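Local coordinates for protein 7,8-dihydro-6-hydroxymethylpterin pyrophosphokinase-dihydropteroate synthase (Plasmodium falciparum, PDB 6JWS) that probably makes dihydropteroate for folate biosynthesis, joining a pterin pyrophosphokinase to a TIM-barrel synthase that condenses the activated pterin with 4-aminobenzoate, at residues M421-A426 against V690-K694; Y606-I612 against N666-G670. The protein carries 1 engineered substitution. One frame throughout, in Å; residues are numbered along the deposited sequence.

Contact 1 of 2, residues M421-A426 against V690-K694; sequences MINEGA and VLETK. With MG (magnesium ion), chain O.
Val-690 and Glu-424 face each other where the start of helix 690-704, after the last strand of the barrel, meets the end of helix 411-424, after its first. The isopropyl group of Val-690 packs against the last turn of helix 411-424. Its CG1, anti to the backbone N (chi1 174°), enters the turn where that helix stops, 3.5 Å from Ala-426 N and close to Met-421 O, while its CG2 lies 3.7 Å from Met-421 CG, the two side chains crossing nearly at right angles. Glu-424 runs out extended beyond CG, its CG and CD passing over Leu-691 CB at 3.6 Å. The carboxylate oxygen OE1 thereby reaches the first turn of helix 690-704: it takes a weak, bent bond from Leu-691 N (3.3 Å, 127°) and accepts at 2.5 Å from a water whose oxygen in turn receives Val-690 N. Gly-425, with positive phi, ends helix 411-424 in a Schellman motif. The aliphatic part of Lys-694 lies along the backbone of Glu-424 and Gly-425, its CB 3.5 Å from Glu-424 O; the ammonium goes on to Asp-698. Glu-692 binds magnesium through OE2 with Asp-689 and the carbonyl of Met-648. The helix start probably favours the Glu-424 carboxylate, whereas Glu-692, its OE1 5.0 Å from Glu-424 OE1 but its charge shared with the metal, may oppose it in part.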
ATOM      1  N   MET B 421      15.050  22.246  -8.132  1.00 23.03           N
ATOM      2  CA  MET B 421      13.958  21.492  -7.527  1.00 22.82           C
ATOM      3  C   MET B 421      12.750  21.468  -8.466  1.00 22.53           C
ATOM      4  O   MET B 421      12.035  20.469  -8.537  1.00 20.64           O
ATOM      5  CB  MET B 421      13.582  22.034  -6.147  1.00 20.21           C
ATOM      6  CG  MET B 421      14.600  21.649  -5.086  1.00 19.73           C
ATOM      7  SD  MET B 421      14.151  22.151  -3.396  1.00 21.67           S
ATOM      8  CE  MET B 421      14.047  23.937  -3.560  1.00 18.73           C
ATOM      9  N   ILE B 422      12.551  22.558  -9.209  1.00 23.13           N
ATOM     10  CA  ILE B 422      11.505  22.596 -10.221  1.00 26.94           C
ATOM     11  C   ILE B 422      11.782  21.511 -11.272  1.00 29.04           C
ATOM     12  O   ILE B 422      10.906  20.707 -11.583  1.00 27.82           O
ATOM     13  CB  ILE B 422      11.404  24.000 -10.847  1.00 25.65           C
ATOM     14  CG1 ILE B 422      11.032  25.058  -9.806  1.00 27.67           C
ATOM     15  CG2 ILE B 422      10.429  24.011 -12.011  1.00 24.86           C
ATOM     16  CD1 ILE B 422      11.289  26.475 -10.285  1.00 28.75           C
ATOM     17  N   ASN B 423      13.025  21.474 -11.775  1.00 29.96           N
ATOM     18  CA  ASN B 423      13.436  20.501 -12.776  1.00 31.83           C
ATOM     19  C   ASN B 423      13.372  19.081 -12.208  1.00 28.90           C
ATOM     20  O   ASN B 423      13.177  18.131 -12.956  1.00 28.90           O
ATOM     21  CB  ASN B 423      14.795  20.850 -13.393  1.00 35.63           C
ATOM     22  CG  ASN B 423      14.757  22.123 -14.221  1.00 42.66           C
ATOM     23  OD1 ASN B 423      13.748  22.439 -14.862  1.00 41.16           O
ATOM     24  ND2 ASN B 423      15.855  22.868 -14.212  1.00 40.65           N
ATOM     25  N   GLU B 424      13.513  18.939 -10.885  1.00 25.20           N
ATOM     26  CA  GLU B 424      13.487  17.618 -10.282  1.00 22.56           C
ATOM     27  C   GLU B 424      12.050  17.130 -10.068  1.00 20.27           C
ATOM     28  O   GLU B 424      11.847  15.949  -9.791  1.00 21.61           O
ATOM     29  CB  GLU B 424      14.363  17.559  -9.028  1.00 22.16           C
ATOM     30  CG  GLU B 424      15.851  17.349  -9.292  1.00 22.07           C
ATOM     31  CD  GLU B 424      16.692  17.491  -8.021  1.00 23.69           C
ATOM     32  OE1 GLU B 424      16.103  17.594  -6.922  1.00 23.39           O
ATOM     33  OE2 GLU B 424      17.943  17.477  -8.110  1.00 27.45           O
ATOM     34  N   GLY B 425      11.068  18.026 -10.211  1.00 18.55           N
ATOM     35  CA  GLY B 425       9.654  17.667 -10.226  1.00 18.02           C
ATOM     36  C   GLY B 425       8.844  18.188  -9.028  1.00 18.57           C
ATOM     37  O   GLY B 425       7.722  17.739  -8.798  1.00 18.92           O
ATOM     38  N   ALA B 426       9.387  19.132  -8.252  1.00 17.82           N
ATOM     39  CA  ALA B 426       8.603  19.781  -7.209  1.00 18.35           C
ATOM     40  C   ALA B 426       7.488  20.634  -7.817  1.00 20.27           C
ATOM     41  O   ALA B 426       7.718  21.397  -8.749  1.00 22.22           O
ATOM     42  CB  ALA B 426       9.516  20.625  -6.362  1.00 18.13           C
ATOM     43  N   VAL B 690      14.123  15.986  -3.720  1.00 14.45           N
ATOM     44  CA  VAL B 690      13.026  16.110  -4.662  1.00 15.20           C
ATOM     45  C   VAL B 690      13.158  15.037  -5.751  1.00 17.29           C
ATOM     46  O   VAL B 690      12.170  14.375  -6.076  1.00 17.19           O
ATOM     47  CB  VAL B 690      12.936  17.531  -5.259  1.00 14.11           C
ATOM     48  CG1 VAL B 690      11.869  17.610  -6.344  1.00 13.91           C
ATOM     49  CG2 VAL B 690      12.683  18.602  -4.206  1.00 13.35           C
ATOM     50  N   LEU B 691      14.379  14.859  -6.299  1.00 16.68           N
ATOM     51  CA  LEU B 691      14.593  13.918  -7.387  1.00 15.83           C
ATOM     52  C   LEU B 691      14.274  12.512  -6.892  1.00 14.05           C
ATOM     53  O   LEU B 691      13.644  11.731  -7.594  1.00 13.42           O
ATOM     54  CB  LEU B 691      16.043  14.003  -7.881  1.00 17.86           C
ATOM     55  CG  LEU B 691      16.433  12.924  -8.895  1.00 21.36           C
ATOM     56  CD1 LEU B 691      17.458  13.459  -9.904  1.00 22.02           C
ATOM     57  CD2 LEU B 691      16.952  11.651  -8.191  1.00 20.43           C
ATOM     58  N   GLU B 692      14.740  12.194  -5.684  1.00 13.25           N
ATOM     59  CA  GLU B 692      14.538  10.871  -5.122  1.00 13.33           C
ATOM     60  C   GLU B 692      13.038  10.603  -4.940  1.00 13.51           C
ATOM     61  O   GLU B 692      12.532   9.555  -5.324  1.00 13.19           O
ATOM     62  CB  GLU B 692      15.295  10.779  -3.798  1.00 13.94           C
ATOM     63  CG  GLU B 692      16.804  10.941  -3.934  1.00 14.59           C
ATOM     64  CD  GLU B 692      17.355  12.357  -3.787  1.00 16.13           C
ATOM     65  OE1 GLU B 692      16.802  13.298  -4.403  1.00 15.07           O
ATOM     66  OE2 GLU B 692      18.337  12.524  -3.028  1.00 17.62           O
ATOM     67  N   THR B 693      12.317  11.574  -4.361  1.00 13.44           N
ATOM     68  CA  THR B 693      10.907  11.429  -4.029  1.00 13.36           C
ATOM     69  C   THR B 693      10.079  11.287  -5.310  1.00 13.68           C
ATOM     70  O   THR B 693       9.188  10.440  -5.396  1.00 13.24           O
ATOM     71  CB  THR B 693      10.448  12.604  -3.147  1.00 12.70           C
ATOM     72  OG1 THR B 693      11.302  12.635  -1.997  1.00 11.40           O
ATOM     73  CG2 THR B 693       9.003  12.486  -2.713  1.00 12.11           C
ATOM     74  N   LYS B 694      10.370  12.139  -6.302  1.00 14.75           N
ATOM     75  CA  LYS B 694       9.673  12.092  -7.580  1.00 16.00           C
ATOM     76  C   LYS B 694       9.868  10.736  -8.266  1.00 16.00           C
ATOM     77  O   LYS B 694       8.958  10.259  -8.947  1.00 17.03           O
ATOM     78  CB  LYS B 694      10.183  13.211  -8.494  1.00 17.07           C
ATOM     79  CG  LYS B 694       9.390  13.431  -9.779  1.00 18.82           C
ATOM     80  CD  LYS B 694       7.942  13.795  -9.516  1.00 22.01           C
ATOM     81  CE  LYS B 694       7.220  14.366 -10.719  1.00 24.15           C
ATOM     82  NZ  LYS B 694       7.275  13.446 -11.878  1.00 26.14           N
TER
HETATM   83 MG    MG O 807      19.436  14.212  -2.178  1.00 12.45          MG
HETATM   84  O   HOH W   1      16.578  17.564  -4.476  1.00 22.17           O
HETATM   85  O   HOH W   2      21.052  13.713  -3.879  1.00 42.67           O
HETATM   86  O   HOH W   3      18.231  15.110  -3.747  1.00 17.43           O

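Contact 2 of 2, residues Y606-I612 against N666-G670; sequences YSRKRFI and NICGG. With PT1 (pteroic acid), chain I.
Ile-612 presses its branches into the helix surface formed by Asn-666, Gly-669 and Gly-670. Three of its carbons share one neighbour, the amide nitrogen of Asn-666: CB lies 3.9 Å from ND2, CG1 passes it at 4.1 Å, and CD1 touches it at 3.4 Å and, in a different direction, Gly-670 CA at 3.8 Å. CG2 alone turns to the helix backbone, because it stands opposite the backbone N while CG1 lies beside that N (chi1 -56°); Gly-669, having no side chain, lets CG2 come to 3.7 Å from its CA. The Ile-612 and Asn-666 side chains cross at about a right angle, and ND2 also comes up against Arg-608 CA. Residues 606-609 form a type II turn, with Arg-608 in the positive-phi position; the turn belongs to the loop that follows the seventh strand of the TIM barrel, here folded back on that strand's own helix, 657-680. Water ties the two together, accepting from Arg-608 N and donating to Asn-666 O. Arg-608, extended from CG to NE, lies side by side with Ile-667 and gives NE to a salt bridge with Asp-689. Tyr-606 lays ring atom CE1 3.1 Å from Gly-670 O, and its hydroxyl meets a second water in the ring plane. On the pteroate side, Lys-609 runs extended past the benzoate ring and donates from NZ to pteroate O1 at 2.6 Å. Arg-610 brings its guanidinium edge to the ligand carboxylate, NH2 and NE both donating to O23, while its backbone N binds O22 in a fairly straight bond (2.9 Å, 160°).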
ATOM      1  N   TYR B 606       8.141  15.023   6.944  1.00  9.16           N
ATOM      2  CA  TYR B 606       8.879  14.007   7.678  1.00  9.20           C
ATOM      3  C   TYR B 606      10.364  14.082   7.331  1.00  9.36           C
ATOM      4  O   TYR B 606      11.185  13.430   7.971  1.00  9.54           O
ATOM      5  CB  TYR B 606       8.384  12.621   7.254  1.00  8.71           C
ATOM      6  CG  TYR B 606       8.448  12.375   5.764  1.00  8.94           C
ATOM      7  CD1 TYR B 606       9.644  12.052   5.121  1.00  8.71           C
ATOM      8  CD2 TYR B 606       7.295  12.438   5.003  1.00  8.65           C
ATOM      9  CE1 TYR B 606       9.684  11.837   3.749  1.00  8.99           C
ATOM     10  CE2 TYR B 606       7.318  12.217   3.637  1.00  9.11           C
ATOM     11  CZ  TYR B 606       8.509  11.896   3.009  1.00  9.35           C
ATOM     12  OH  TYR B 606       8.486  11.712   1.649  1.00  9.51           O
ATOM     13  N   SER B 607      10.690  14.856   6.298  1.00  9.61           N
ATOM     14  CA  SER B 607      11.975  14.768   5.624  1.00 10.75           C
ATOM     15  C   SER B 607      13.144  14.992   6.582  1.00 11.66           C
ATOM     16  O   SER B 607      13.294  16.068   7.168  1.00 12.60           O
ATOM     17  CB  SER B 607      12.029  15.730   4.453  1.00 10.79           C
ATOM     18  OG  SER B 607      13.202  15.530   3.685  1.00 10.88           O
ATOM     19  N   ARG B 608      13.981  13.958   6.697  1.00 11.76           N
ATOM     20  CA  ARG B 608      15.252  13.974   7.396  1.00 12.21           C
ATOM     21  C   ARG B 608      15.070  14.200   8.892  1.00 12.58           C
ATOM     22  O   ARG B 608      16.007  14.625   9.543  1.00 14.00           O
ATOM     23  CB  ARG B 608      16.217  14.986   6.778  1.00 13.24           C
ATOM     24  CG  ARG B 608      16.679  14.625   5.369  1.00 13.80           C
ATOM     25  CD  ARG B 608      17.690  15.647   4.897  1.00 14.35           C
ATOM     26  NE  ARG B 608      18.093  15.384   3.517  1.00 16.15           N
ATOM     27  CZ  ARG B 608      18.940  16.145   2.808  1.00 16.60           C
ATOM     28  NH1 ARG B 608      19.487  17.214   3.361  1.00 16.69           N
ATOM     29  NH2 ARG B 608      19.236  15.837   1.551  1.00 15.67           N
ATOM     30  N   LYS B 609      13.906  13.860   9.448  1.00 12.01           N
ATOM     31  CA  LYS B 609      13.656  14.102  10.862  1.00 11.79           C
ATOM     32  C   LYS B 609      14.153  12.915  11.680  1.00 12.38           C
ATOM     33  O   LYS B 609      14.248  11.795  11.177  1.00 12.18           O
ATOM     34  CB  LYS B 609      12.167  14.380  11.112  1.00 11.07           C
ATOM     35  CG  LYS B 609      11.656  15.653  10.449  1.00 11.10           C
ATOM     36  CD  LYS B 609      10.290  16.137  10.867  1.00 11.26           C
ATOM     37  CE  LYS B 609      10.122  17.572  10.378  1.00 11.71           C
ATOM     38  NZ  LYS B 609       8.735  18.082  10.500  1.00 11.49           N
ATOM     39  N   ARG B 610      14.396  13.173  12.969  1.00 12.90           N
ATOM     40  CA  ARG B 610      14.985  12.207  13.879  1.00 13.02           C
ATOM     41  C   ARG B 610      14.139  10.940  13.989  1.00 13.09           C
ATOM     42  O   ARG B 610      14.693   9.861  14.155  1.00 14.20           O
ATOM     43  CB  ARG B 610      15.149  12.835  15.266  1.00 13.86           C
ATOM     44  CG  ARG B 610      16.281  13.846  15.396  1.00 13.99           C
ATOM     45  CD  ARG B 610      16.054  14.647  16.678  1.00 15.01           C
ATOM     46  NE  ARG B 610      14.795  15.402  16.730  1.00 16.40           N
ATOM     47  CZ  ARG B 610      14.285  16.026  17.799  1.00 16.36           C
ATOM     48  NH1 ARG B 610      14.923  16.005  18.963  1.00 15.54           N
ATOM     49  NH2 ARG B 610      13.129  16.669  17.697  1.00 15.85           N
ATOM     50  N   PHE B 611      12.806  11.041  13.920  1.00 12.52           N
ATOM     51  CA  PHE B 611      11.994   9.849  14.117  1.00 12.31           C
ATOM     52  C   PHE B 611      12.265   8.794  13.038  1.00 12.87           C
ATOM     53  O   PHE B 611      12.010   7.618  13.280  1.00 12.30           O
ATOM     54  CB  PHE B 611      10.504  10.179  14.236  1.00 11.40           C
ATOM     55  CG  PHE B 611       9.791  10.447  12.938  1.00 10.75           C
ATOM     56  CD1 PHE B 611       9.788  11.719  12.379  1.00 10.73           C
ATOM     57  CD2 PHE B 611       9.121   9.427  12.276  1.00 10.16           C
ATOM     58  CE1 PHE B 611       9.128  11.963  11.173  1.00 10.33           C
ATOM     59  CE2 PHE B 611       8.466   9.678  11.079  1.00 10.21           C
ATOM     60  CZ  PHE B 611       8.442  10.946  10.539  1.00  9.87           C
ATOM     61  N   ILE B 612      12.756   9.199  11.855  1.00 13.38           N
ATOM     62  CA  ILE B 612      13.076   8.209  10.829  1.00 15.18           C
ATOM     63  C   ILE B 612      14.202   7.280  11.306  1.00 16.33           C
ATOM     64  O   ILE B 612      14.069   6.062  11.214  1.00 17.10           O
ATOM     65  CB  ILE B 612      13.433   8.858   9.478  1.00 15.26           C
ATOM     66  CG1 ILE B 612      12.327   9.791   8.965  1.00 15.17           C
ATOM     67  CG2 ILE B 612      13.778   7.762   8.477  1.00 15.10           C
ATOM     68  CD1 ILE B 612      12.639  10.466   7.652  1.00 14.19           C
ATOM     69  N   ASN B 666      18.586   7.632   6.485  1.00 18.92           N
ATOM     70  CA  ASN B 666      17.560   8.604   6.821  1.00 19.64           C
ATOM     71  C   ASN B 666      16.802   9.039   5.568  1.00 18.07           C
ATOM     72  O   ASN B 666      15.574   9.109   5.594  1.00 18.18           O
ATOM     73  CB  ASN B 666      18.109   9.818   7.589  1.00 20.85           C
ATOM     74  CG  ASN B 666      16.992  10.631   8.208  1.00 23.12           C
ATOM     75  OD1 ASN B 666      17.017  10.929   9.399  1.00 25.55           O
ATOM     76  ND2 ASN B 666      15.981  10.967   7.419  1.00 23.13           N
ATOM     77  N   ILE B 667      17.524   9.350   4.485  1.00 16.07           N
ATOM     78  CA  ILE B 667      16.855   9.766   3.257  1.00 16.45           C
ATOM     79  C   ILE B 667      16.056   8.612   2.629  1.00 15.79           C
ATOM     80  O   ILE B 667      14.938   8.834   2.168  1.00 14.48           O
ATOM     81  CB  ILE B 667      17.860  10.389   2.282  1.00 16.94           C
ATOM     82  CG1 ILE B 667      18.439  11.676   2.872  1.00 17.94           C
ATOM     83  CG2 ILE B 667      17.245  10.606   0.912  1.00 17.32           C
ATOM     84  CD1 ILE B 667      19.754  12.076   2.233  1.00 19.47           C
ATOM     85  N   CYS B 668      16.606   7.383   2.658  1.00 14.17           N
ATOM     86  CA  CYS B 668      15.876   6.215   2.182  1.00 14.17           C
ATOM     87  C   CYS B 668      14.688   5.897   3.090  1.00 13.47           C
ATOM     88  O   CYS B 668      13.613   5.575   2.598  1.00 13.44           O
ATOM     89  CB  CYS B 668      16.788   5.009   2.012  1.00 14.31           C
ATOM     90  SG  CYS B 668      18.048   5.354   0.764  1.00 17.70           S
ATOM     91  N   GLY B 669      14.866   6.044   4.410  1.00 12.56           N
ATOM     92  CA  GLY B 669      13.742   5.894   5.323  1.00 11.84           C
ATOM     93  C   GLY B 669      12.596   6.836   4.952  1.00 11.54           C
ATOM     94  O   GLY B 669      11.428   6.451   4.978  1.00 13.14           O
ATOM     95  N   GLY B 670      12.915   8.070   4.560  1.00 10.91           N
ATOM     96  CA  GLY B 670      11.853   8.991   4.185  1.00  9.79           C
ATOM     97  C   GLY B 670      11.184   8.621   2.862  1.00  9.98           C
ATOM     98  O   GLY B 670       9.998   8.891   2.681  1.00 10.01           O
TER
HETATM   99  C2  PT1 I 801       6.829  20.763   8.834  1.00  8.52           C
HETATM  100  C3  PT1 I 801       8.006  21.628   8.923  1.00  8.58           C
HETATM  101  C5  PT1 I 801       7.843  23.001   8.433  1.00  8.38           C
HETATM  102  N6  PT1 I 801       9.197  21.216   9.419  1.00  9.25           N
HETATM  103  C7  PT1 I 801       5.551  22.533   7.912  1.00  8.49           C
HETATM  104  N9  PT1 I 801       6.628  23.383   7.944  1.00  8.42           N
HETATM  105  C10 PT1 I 801      10.232  22.094   9.491  1.00  9.10           C
HETATM  106  N11 PT1 I 801       4.327  22.956   7.427  1.00  8.25           N
HETATM  107  C12 PT1 I 801      10.073  23.404   9.056  1.00  8.68           C
HETATM  108  C21 PT1 I 801      13.123  16.629  13.982  1.00 11.14           C
HETATM  109  O22 PT1 I 801      14.135  16.021  13.537  1.00 12.07           O
HETATM  110  O1  PT1 I 801       6.904  19.498   9.268  1.00  8.65           O
HETATM  111  N4  PT1 I 801       5.672  21.245   8.332  1.00  8.46           N
HETATM  112  N8  PT1 I 801       8.903  23.821   8.526  1.00  8.24           N
HETATM  113  C13 PT1 I 801      11.533  21.629  10.089  1.00  9.75           C
HETATM  114  N14 PT1 I 801      11.340  21.451  11.554  1.00 10.13           N
HETATM  115  C15 PT1 I 801      11.758  20.310  12.151  1.00 10.05           C
HETATM  116  C16 PT1 I 801      11.069  19.804  13.274  1.00  9.83           C
HETATM  117  C17 PT1 I 801      12.913  19.643  11.625  1.00  9.72           C
HETATM  118  C18 PT1 I 801      11.522  18.602  13.870  1.00 10.20           C
HETATM  119  C19 PT1 I 801      13.365  18.452  12.245  1.00 10.02           C
HETATM  120  C20 PT1 I 801      12.657  17.923  13.353  1.00 10.55           C
HETATM  121  O23 PT1 I 801      12.496  16.157  14.944  1.00 11.41           O
HETATM  122  O   HOH W   4      10.873  11.418   0.493  1.00 12.79           O
HETATM  123  O   HOH W   5      14.202  11.486   4.987  1.00 11.94           O

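Overall arrangement
Followed from the N terminus, the chain passes through the kinase part before reaching residues 421-426, at the end of the helix after the first barrel strand. It then builds most of the barrel, arriving at 606-612 behind the seventh strand; contact 2 closes the shorter loop when 666-670 returns, and 690-694, after the eighth strand, closes contact 1 around it. The nesting thus joins the helices after the first and last barrel strands outside, and loop to helix inside. Centres are about 17 Å apart, and the magnesium held by Asp-689 lies close to both. Both contacts also touch the second subunit, whose Cys-668 packs on Glu-692.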